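Local coordinates for thioredoxin family protein (Streptococcus pneumoniae, PDB 2YP6) that is a surface-exposed thioredoxin-fold lipoprotein that probably exchanges thiols and disulfides outside the cell, helping the pneumococcus resist extracellular oxidative stress, at residues 89-92 with 93-96. Sequence-based numbering, arbitrary orientation.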
ATOM      1  N   PRO A  89       6.425  10.821   2.524  1.00 14.30           N
ATOM      2  CA  PRO A  89       6.810  11.835   1.519  1.00 15.14           C
ATOM      3  C   PRO A  89       7.556  11.214   0.324  1.00 14.97           C
ATOM      4  O   PRO A  89       7.319  11.603  -0.835  1.00 15.15           O
ATOM      5  CB  PRO A  89       7.708  12.791   2.306  1.00 16.65           C
ATOM      6  CG  PRO A  89       7.123  12.720   3.730  1.00 16.65           C
ATOM      7  CD  PRO A  89       6.811  11.235   3.893  1.00 15.23           C
ATOM      8  N   GLU A  90       8.404  10.231   0.588  1.00 14.82           N
ATOM      9  CA  GLU A  90       9.129   9.596  -0.495  1.00 15.07           C
ATOM     10  C   GLU A  90       8.124   8.878  -1.409  1.00 13.91           C
ATOM     11  O   GLU A  90       8.273   8.895  -2.621  1.00 14.27           O
ATOM     12  CB  GLU A  90      10.196   8.633   0.021  1.00 17.80           C
ATOM     13  CG  GLU A  90      10.967   7.995  -1.119  1.00 23.02           C
ATOM     14  CD  GLU A  90      12.101   7.082  -0.659  1.00 30.99           C
ATOM     15  OE1 GLU A  90      12.104   6.699   0.535  1.00 26.23           O
ATOM     16  OE2 GLU A  90      12.974   6.758  -1.508  1.00 24.49           O
ATOM     17  N   LEU A  91       7.078   8.280  -0.837  1.00 12.88           N
ATOM     18  CA  LEU A  91       6.064   7.610  -1.663  1.00 12.18           C
ATOM     19  C   LEU A  91       5.271   8.614  -2.520  1.00 13.47           C
ATOM     20  O   LEU A  91       4.930   8.330  -3.675  1.00 12.75           O
ATOM     21  CB  LEU A  91       5.114   6.793  -0.788  1.00 12.17           C
ATOM     22  CG  LEU A  91       4.159   5.867  -1.548  1.00 11.86           C
ATOM     23  CD1 LEU A  91       4.934   4.918  -2.444  1.00 14.77           C
ATOM     24  CD2 LEU A  91       3.258   5.115  -0.575  1.00 15.45           C
ATOM     25  N   MET A  92       5.003   9.796  -1.970  1.00 14.28           N
ATOM     26  CA  MET A  92       4.464  10.899  -2.783  1.00 14.50           C
ATOM     27  C   MET A  92       5.364  11.279  -3.944  1.00 16.55           C
ATOM     28  O   MET A  92       4.855  11.547  -5.043  1.00 15.20           O
ATOM     29  CB  MET A  92       4.118  12.115  -1.933  1.00 15.44           C
ATOM     30  CG  MET A  92       3.021  11.802  -0.927  1.00 14.85           C
ATOM     31  SD  MET A  92       2.784  13.112   0.272  1.00 15.43           S
ATOM     32  CE  MET A  92       2.532  14.514  -0.786  1.00 16.30           C
ATOM     33  N   GLU A  93       6.687  11.321  -3.728  1.00 15.53           N
ATOM     34  CA  GLU A  93       7.619  11.504  -4.849  1.00 16.92           C
ATOM     35  C   GLU A  93       7.378  10.495  -5.966  1.00 18.79           C
ATOM     36  O   GLU A  93       7.380  10.832  -7.170  1.00 17.69           O
ATOM     37  CB  GLU A  93       9.080  11.335  -4.413  1.00 18.35           C
ATOM     38  CG  GLU A  93       9.684  12.517  -3.710  1.00 17.96           C
ATOM     39  CD  GLU A  93      11.091  12.250  -3.207  1.00 18.74           C
ATOM     40  OE1 GLU A  93      11.381  11.157  -2.672  1.00 26.89           O
ATOM     41  OE2 GLU A  93      11.916  13.152  -3.331  1.00 23.28           O
ATOM     42  N   LEU A  94       7.241   9.240  -5.567  1.00 17.42           N
ATOM     43  CA  LEU A  94       7.034   8.173  -6.526  1.00 15.53           C
ATOM     44  C   LEU A  94       5.713   8.363  -7.249  1.00 14.88           C
ATOM     45  O   LEU A  94       5.648   8.217  -8.481  1.00 18.24           O
ATOM     46  CB  LEU A  94       7.086   6.820  -5.823  1.00 16.12           C
ATOM     47  CG  LEU A  94       7.259   5.590  -6.706  1.00 19.82           C
ATOM     48  CD1 LEU A  94       8.557   5.687  -7.488  1.00 21.18           C
ATOM     49  CD2 LEU A  94       7.239   4.363  -5.856  1.00 16.53           C
ATOM     50  N   ALA A  95       4.666   8.718  -6.513  1.00 14.18           N
ATOM     51  CA  ALA A  95       3.348   8.884  -7.125  1.00 16.81           C
ATOM     52  C   ALA A  95       3.336  10.011  -8.154  1.00 19.05           C
ATOM     53  O   ALA A  95       2.597   9.958  -9.136  1.00 18.69           O
ATOM     54  CB  ALA A  95       2.293   9.107  -6.081  1.00 15.86           C
ATOM     55  N   ALA A  96       4.208  10.995  -7.966  1.00 17.76           N
ATOM     56  CA  ALA A  96       4.262  12.155  -8.834  1.00 19.44           C
ATOM     57  C   ALA A  96       4.966  11.873 -10.158  1.00 20.89           C
ATOM     58  O   ALA A  96       4.874  12.674 -11.079  1.00 21.77           O
ATOM     59  CB  ALA A  96       4.970  13.311  -8.117  1.00 20.81           C
TER
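Residues 89-92 and 93-96 are successive turns of one alpha-helix, joined by four i to i+4 backbone hydrogen bonds: Glu93 N to Pro89 O, Leu94 N to Glu90 O, Ala95 N to Leu91 O at 2.9 Å, and Ala96 N to Met92 O, this last the most bent at 136° about the hydrogen. On the buried face Leu91 and Leu94 set their branches across one another, CD1 of Leu91 lying 4.2 Å from CD2 of Leu94. Both rest on Tyr73 of strand 71-76; Leu91 also reaches Ile104 and Thr106 of the neighbouring strand 102-108, and Leu94 reaches Phe102. Helix 88-96 comes soon after the Cys81-Cys84 disulfide of the CxxC motif and packs on strands 71-76 and 102-108 in the middle of the thioredoxin-fold sheet. Toward solvent, Glu93 runs back along the helix, its CG beside its own backbone N (chi1 -79°), which brings OE1 within 3.5 Å of both CA and CG of Glu90, so the oxygen meets carbon rather than the other carboxylate. The carboxylates, their planes 68° apart, stay separate, with Glu90 OE2 4.8 Å from Glu93 OE1. Glu90 O accepts a second hydrogen bond, from Asn174 ND2 at the start of helix 174-182.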